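Local coordinates for ABC transporter, solute-binding protein (Staphylococcus aureus, PDB 6LKK), which binds glucose 6-phosphate in a solute-binding-protein fold, serving as the sugar-phosphate sensor of a two-component signalling system, at residues Pro16-Phe21 against Lys231-Tyr236; Glu25-Glu30 against His227-Lys232. One frame throughout, in Å; residues are numbered along the deposited sequence.

Interaction 1: Pro16-Phe21 against Lys231-Tyr236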
loop_
_atom_site.group_PDB
_atom_site.type_symbol
_atom_site.label_atom_id
_atom_site.label_comp_id
_atom_site.label_asym_id
_atom_site.label_seq_id
_atom_site.Cartn_x
_atom_site.Cartn_y
_atom_site.Cartn_z
ATOM N N PRO A 16 -5.314 -15.999 -2.822
ATOM C CA PRO A 16 -5.949 -17.052 -2.009
ATOM C C PRO A 16 -7.324 -16.676 -1.475
ATOM O O PRO A 16 -8.272 -17.454 -1.640
ATOM C CB PRO A 16 -4.932 -17.277 -0.883
ATOM C CG PRO A 16 -3.636 -16.848 -1.460
ATOM C CD PRO A 16 -3.966 -15.672 -2.326
ATOM N N ILE A 17 -7.470 -15.515 -0.828
ATOM C CA ILE A 17 -8.782 -15.180 -0.276
ATOM C C ILE A 17 -9.796 -14.977 -1.391
ATOM O O ILE A 17 -10.983 -15.277 -1.217
ATOM C CB ILE A 17 -8.725 -13.941 0.641
ATOM C CG1 ILE A 17 -8.129 -12.734 -0.089
ATOM C CG2 ILE A 17 -7.965 -14.261 1.921
ATOM C CD1 ILE A 17 -8.470 -11.418 0.573
ATOM N N LEU A 18 -9.366 -14.468 -2.546
ATOM C CA LEU A 18 -10.298 -14.353 -3.659
ATOM C C LEU A 18 -10.677 -15.727 -4.194
ATOM O O LEU A 18 -11.795 -15.908 -4.686
ATOM C CB LEU A 18 -9.705 -13.472 -4.759
ATOM C CG LEU A 18 -9.524 -11.997 -4.370
ATOM C CD1 LEU A 18 -8.836 -11.217 -5.479
ATOM C CD2 LEU A 18 -10.849 -11.334 -4.011
ATOM N N ASN A 19 -9.778 -16.710 -4.078
ATOM C CA ASN A 19 -10.139 -18.082 -4.418
ATOM C C ASN A 19 -11.178 -18.629 -3.449
ATOM O O ASN A 19 -12.096 -19.350 -3.858
ATOM C CB ASN A 19 -8.900 -18.978 -4.420
ATOM C CG ASN A 19 -8.022 -18.753 -5.629
ATOM O OD1 ASN A 19 -8.424 -18.103 -6.592
ATOM N ND2 ASN A 19 -6.815 -19.307 -5.590
ATOM N N GLU A 20 -11.052 -18.307 -2.160
ATOM C CA GLU A 20 -12.054 -18.762 -1.205
ATOM C C GLU A 20 -13.399 -18.099 -1.462
ATOM O O GLU A 20 -14.445 -18.703 -1.198
ATOM C CB GLU A 20 -11.592 -18.498 0.229
ATOM C CG GLU A 20 -12.589 -18.957 1.288
ATOM C CD GLU A 20 -13.035 -20.395 1.091
ATOM O OE1 GLU A 20 -12.159 -21.273 0.937
ATOM O OE2 GLU A 20 -14.259 -20.643 1.078
ATOM N N PHE A 21 -13.396 -16.865 -1.974
ATOM C CA PHE A 21 -14.652 -16.241 -2.379
ATOM C C PHE A 21 -15.259 -16.971 -3.570
ATOM O O PHE A 21 -16.473 -17.201 -3.609
ATOM C CB PHE A 21 -14.432 -14.764 -2.708
ATOM C CG PHE A 21 -15.696 -14.032 -3.064
ATOM C CD1 PHE A 21 -16.476 -13.452 -2.080
ATOM C CD2 PHE A 21 -16.109 -13.933 -4.382
ATOM C CE1 PHE A 21 -17.641 -12.779 -2.406
ATOM C CE2 PHE A 21 -17.270 -13.262 -4.714
ATOM C CZ PHE A 21 -18.037 -12.685 -3.723
ATOM N N LYS A 231 -20.960 -6.229 -4.365
ATOM C CA LYS A 231 -21.162 -5.753 -3.001
ATOM C C LYS A 231 -20.965 -6.874 -1.991
ATOM O O LYS A 231 -20.472 -6.629 -0.883
ATOM C CB LYS A 231 -22.546 -5.120 -2.857
ATOM C CG LYS A 231 -22.595 -3.717 -3.427
ATOM C CD LYS A 231 -23.969 -3.085 -3.336
ATOM C CE LYS A 231 -23.947 -1.701 -3.967
ATOM N NZ LYS A 231 -25.279 -1.036 -3.968
ATOM N N LYS A 232 -21.317 -8.110 -2.355
ATOM C CA LYS A 232 -20.994 -9.241 -1.492
ATOM C C LYS A 232 -19.486 -9.403 -1.358
ATOM O O LYS A 232 -18.987 -9.754 -0.282
ATOM C CB LYS A 232 -21.631 -10.521 -2.035
ATOM C CG LYS A 232 -21.223 -11.808 -1.318
ATOM C CD LYS A 232 -21.624 -11.822 0.149
ATOM C CE LYS A 232 -20.485 -12.316 1.027
ATOM N NZ LYS A 232 -20.839 -12.313 2.473
ATOM N N LEU A 233 -18.740 -9.140 -2.434
ATOM C CA LEU A 233 -17.286 -9.249 -2.364
ATOM C C LEU A 233 -16.707 -8.211 -1.409
ATOM O O LEU A 233 -15.840 -8.523 -0.585
ATOM C CB LEU A 233 -16.671 -9.103 -3.760
ATOM C CG LEU A 233 -15.137 -9.129 -3.812
ATOM C CD1 LEU A 233 -14.586 -10.435 -3.255
ATOM C CD2 LEU A 233 -14.641 -8.911 -5.232
ATOM N N VAL A 234 -17.166 -6.962 -1.510
ATOM C CA VAL A 234 -16.679 -5.932 -0.595
ATOM C C VAL A 234 -17.020 -6.302 0.844
ATOM O O VAL A 234 -16.183 -6.183 1.747
ATOM C CB VAL A 234 -17.249 -4.554 -0.981
ATOM C CG1 VAL A 234 -16.793 -3.490 0.009
ATOM C CG2 VAL A 234 -16.814 -4.170 -2.387
ATOM N N GLN A 235 -18.251 -6.760 1.076
ATOM C CA GLN A 235 -18.636 -7.244 2.400
ATOM C C GLN A 235 -17.702 -8.355 2.867
ATOM O O GLN A 235 -17.210 -8.341 4.001
ATOM C CB GLN A 235 -20.083 -7.737 2.355
ATOM C CG GLN A 235 -20.628 -8.259 3.672
ATOM C CD GLN A 235 -21.990 -8.899 3.508
ATOM O OE1 GLN A 235 -22.143 -9.872 2.768
ATOM N NE2 GLN A 235 -22.991 -8.345 4.179
ATOM N N TYR A 236 -17.458 -9.333 1.997
ATOM C CA TYR A 236 -16.570 -10.444 2.320
ATOM C C TYR A 236 -15.186 -9.944 2.724
ATOM O O TYR A 236 -14.651 -10.329 3.772
ATOM C CB TYR A 236 -16.497 -11.376 1.109
ATOM C CG TYR A 236 -15.546 -12.541 1.209
ATOM C CD1 TYR A 236 -15.952 -13.752 1.752
ATOM C CD2 TYR A 236 -14.255 -12.446 0.714
ATOM C CE1 TYR A 236 -15.086 -14.827 1.822
ATOM C CE2 TYR A 236 -13.383 -13.515 0.780
ATOM C CZ TYR A 236 -13.805 -14.699 1.333
ATOM O OH TYR A 236 -12.936 -15.764 1.399
#
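The ring of Phe21 carries most of the contact, with Leu233 over one face and Tyr236 at its edge. Leu233 CD1 makes a CH-pi contact, 3.7 Å from the Phe21 ring centroid and 10° off its normal. The edge turned to Tyr236 brings Phe21 CD1 3.5 Å from Tyr236 CG, and the planes stand at 70°, which makes the pair T-shaped with Tyr236 offering the face. Phe21 CE1 reaches Leu233 CA at 3.5 Å, so the outer side of the ring, CE1 and CZ, rests on the backbone of the other helix. All three residues hold CG anti to the backbone N; Phe21 and Tyr236 lie alongside, pointing opposite ways. Segments 16-21 and 231-236, on helices 11-25 and 230-237, run with their axes at 128°. In this type II periplasmic-binding-protein fold helix 11-25 joins parallel strands 2-7 and 28-33, a beta-alpha-beta unit. Next to the rings, Leu18 CD2 meets Leu233 CD1 at 3.9 Å, while Leu18 and Phe21 also pack on Ile29. At the hydroxyl end of the tyrosine, Tyr236 OH gives Ile17 O a weak hydrogen bond of 3.3 Å. Its stronger polar partner is Arg245 on helix 240-250, whose Val242 also touches Tyr236.

Interaction 2: Glu25-Glu30 against His227-Lys232; sequences EHVKIE and HPKRKK
Among the residues that touch, His227 ND1 has the best-defined bond, one in number: Lys229 N donates to it over 3.1 Å, at an N-H...acceptor angle of 162° and in the ring plane. The other ring nitrogen, NE2, is bonded to the backbone O of Asn1, which fixes the rotation of the ring; the pattern is consistent with a neutral ring protonated at NE2. The ND1 bond spans the first and third residues of the type I turn His227-Arg230, whose Lys229 is the N-cap residue of helix 230-237. Facing it, Val27 follows the end of helix 11-25, where His26 has positive phi, and leads into strand 28-33. Val27 and His227 meet tip to tip, with Val27 CG1 3.6 Å from His227 NE2. The second branch, Val27 CG2, lies 4.0 Å from Lys229 CG, a contact between aliphatic parts.

Further out, the Glu25 chain bends at chi2 (-62°) and crosses Lys232 at about a right angle, so that Glu25 OE2 comes within 3.8 Å of Lys232 CE; the ammonium of Lys232 bonds instead to Gln235. Glu25 OE1 stays 4.2 Å from Lys229 NZ, too far for a salt bridge. A water spans that gap, accepting from Lys229 NZ at 2.8 Å and donating weakly to Glu25 OE1. The attraction between these separated charges is probably modest and softened by solvent.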
loop_
_atom_site.group_PDB
_atom_site.type_symbol
_atom_site.label_atom_id
_atom_site.label_comp_id
_atom_site.label_asym_id
_atom_site.label_seq_id
_atom_site.Cartn_x
_atom_site.Cartn_y
_atom_site.Cartn_z
ATOM N N GLU A 25 -18.922 -18.438 -3.086
ATOM C CA GLU A 25 -19.986 -17.766 -3.819
ATOM C C GLU A 25 -20.094 -18.215 -5.268
ATOM O O GLU A 25 -21.008 -17.770 -5.971
ATOM C CB GLU A 25 -19.782 -16.248 -3.761
ATOM C CG GLU A 25 -19.775 -15.684 -2.347
ATOM C CD GLU A 25 -21.092 -15.898 -1.621
ATOM O OE1 GLU A 25 -22.107 -16.170 -2.295
ATOM O OE2 GLU A 25 -21.111 -15.793 -0.376
ATOM N N HIS A 26 -19.191 -19.073 -5.737
ATOM C CA HIS A 26 -19.297 -19.662 -7.071
ATOM C C HIS A 26 -19.247 -18.587 -8.154
ATOM O O HIS A 26 -19.996 -18.621 -9.133
ATOM C CB HIS A 26 -20.567 -20.505 -7.185
ATOM C CG HIS A 26 -20.735 -21.486 -6.066
ATOM N ND1 HIS A 26 -19.699 -21.838 -5.228
ATOM C CD2 HIS A 26 -21.816 -22.180 -5.639
ATOM C CE1 HIS A 26 -20.134 -22.711 -4.336
ATOM N NE2 HIS A 26 -21.415 -22.936 -4.565
ATOM N N VAL A 27 -18.353 -17.620 -7.970
ATOM C CA VAL A 27 -18.076 -16.578 -8.949
ATOM C C VAL A 27 -16.600 -16.656 -9.304
ATOM O O VAL A 27 -15.760 -16.888 -8.429
ATOM C CB VAL A 27 -18.428 -15.176 -8.406
ATOM C CG1 VAL A 27 -18.080 -14.096 -9.422
ATOM C CG2 VAL A 27 -19.901 -15.101 -8.026
ATOM N N LYS A 28 -16.284 -16.469 -10.581
ATOM C CA LYS A 28 -14.897 -16.421 -11.029
ATOM C C LYS A 28 -14.383 -14.991 -10.917
ATOM O O LYS A 28 -15.023 -14.054 -11.407
ATOM C CB LYS A 28 -14.765 -16.919 -12.470
ATOM C CG LYS A 28 -13.327 -16.949 -12.993
ATOM C CD LYS A 28 -12.600 -18.221 -12.580
ATOM C CE LYS A 28 -11.089 -18.071 -12.706
ATOM N NZ LYS A 28 -10.502 -17.280 -11.585
ATOM N N ILE A 29 -13.229 -14.829 -10.276
ATOM C CA ILE A 29 -12.605 -13.524 -10.090
ATOM C C ILE A 29 -11.311 -13.486 -10.886
ATOM O O ILE A 29 -10.446 -14.354 -10.722
ATOM C CB ILE A 29 -12.340 -13.228 -8.604
ATOM C CG1 ILE A 29 -13.664 -13.074 -7.859
ATOM C CG2 ILE A 29 -11.500 -11.957 -8.453
ATOM C CD1 ILE A 29 -13.511 -13.002 -6.367
ATOM N N GLU A 30 -11.180 -12.474 -11.737
ATOM C CA GLU A 30 -9.938 -12.179 -12.433
ATOM C C GLU A 30 -9.362 -10.886 -11.872
ATOM O O GLU A 30 -10.105 -9.952 -11.557
ATOM C CB GLU A 30 -10.167 -12.053 -13.943
ATOM C CG GLU A 30 -10.668 -13.338 -14.592
ATOM C CD GLU A 30 -10.795 -13.231 -16.101
ATOM O OE1 GLU A 30 -10.846 -12.096 -16.619
ATOM O OE2 GLU A 30 -10.842 -14.286 -16.770
ATOM N N HIS A 227 -21.319 -6.317 -11.972
ATOM C CA HIS A 227 -21.545 -7.674 -11.506
ATOM C C HIS A 227 -22.345 -7.619 -10.211
ATOM O O HIS A 227 -21.912 -6.960 -9.256
ATOM C CB HIS A 227 -20.218 -8.391 -11.287
ATOM C CG HIS A 227 -20.352 -9.877 -11.173
ATOM N ND1 HIS A 227 -21.070 -10.485 -10.166
ATOM C CD2 HIS A 227 -19.862 -10.876 -11.942
ATOM C CE1 HIS A 227 -21.018 -11.796 -10.322
ATOM N NE2 HIS A 227 -20.289 -12.060 -11.391
ATOM N N PRO A 228 -23.511 -8.271 -10.126
ATOM C CA PRO A 228 -24.360 -8.097 -8.935
ATOM C C PRO A 228 -23.757 -8.639 -7.647
ATOM O O PRO A 228 -24.271 -8.320 -6.568
ATOM C CB PRO A 228 -25.647 -8.849 -9.306
ATOM C CG PRO A 228 -25.255 -9.800 -10.376
ATOM C CD PRO A 228 -24.130 -9.159 -11.125
ATOM N N LYS A 229 -22.692 -9.433 -7.712
ATOM C CA LYS A 229 -22.064 -9.983 -6.518
ATOM C C LYS A 229 -20.929 -9.115 -5.986
ATOM O O LYS A 229 -20.256 -9.518 -5.031
ATOM C CB LYS A 229 -21.539 -11.392 -6.803
ATOM C CG LYS A 229 -22.624 -12.454 -6.805
ATOM C CD LYS A 229 -22.981 -12.847 -5.382
ATOM C CE LYS A 229 -24.371 -13.454 -5.285
ATOM N NZ LYS A 229 -24.860 -13.419 -3.879
ATOM N N ARG A 230 -20.705 -7.933 -6.563
ATOM C CA ARG A 230 -19.546 -7.147 -6.151
ATOM C C ARG A 230 -19.728 -6.555 -4.760
ATOM O O ARG A 230 -18.746 -6.398 -4.029
ATOM C CB ARG A 230 -19.249 -6.046 -7.168
ATOM C CG ARG A 230 -20.293 -4.951 -7.301
ATOM C CD ARG A 230 -19.830 -3.966 -8.360
ATOM N NE ARG A 230 -20.687 -2.792 -8.487
ATOM C CZ ARG A 230 -20.428 -1.776 -9.305
ATOM N NH1 ARG A 230 -19.338 -1.793 -10.063
ATOM N NH2 ARG A 230 -21.253 -0.744 -9.367
ATOM N N LYS A 231 -20.960 -6.229 -4.365
ATOM C CA LYS A 231 -21.162 -5.753 -3.001
ATOM C C LYS A 231 -20.965 -6.874 -1.991
ATOM O O LYS A 231 -20.472 -6.629 -0.883
ATOM C CB LYS A 231 -22.546 -5.120 -2.857
ATOM C CG LYS A 231 -22.595 -3.717 -3.427
ATOM C CD LYS A 231 -23.969 -3.085 -3.336
ATOM C CE LYS A 231 -23.947 -1.701 -3.967
ATOM N NZ LYS A 231 -25.279 -1.036 -3.968
ATOM N N LYS A 232 -21.317 -8.110 -2.355
ATOM C CA LYS A 232 -20.994 -9.241 -1.492
ATOM C C LYS A 232 -19.486 -9.403 -1.358
ATOM O O LYS A 232 -18.987 -9.754 -0.282
ATOM C CB LYS A 232 -21.631 -10.521 -2.035
ATOM C CG LYS A 232 -21.223 -11.808 -1.318
ATOM C CD LYS A 232 -21.624 -11.822 0.149
ATOM C CE LYS A 232 -20.485 -12.316 1.027
ATOM N NZ LYS A 232 -20.839 -12.313 2.473
HETATM O O HOH W 1 -25.360 -16.041 -3.117
#

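Both contacts bring the first beta-alpha-beta unit against helix 230-237 and the turn before it, and they share Lys231 and Lys232; their centres lie about 8 Å apart. Interaction 1 is the buried one, burying 329 Å², both sides summed, with aromatic and aliphatic packing, whereas interaction 2 buries 211 Å² at the surface and relies on a valine, a histidine and water-separated charges. They meet through Ile29, whose CD1 is 3.4 Å from Phe21 CD2, so strand 28-33 extends the apolar layer of interaction 1. Polar bonds across the segments are weak in interaction 1 and mediated by water in interaction 2, matching a shift from the buried face of helix 230-237 to the more exposed turn before it.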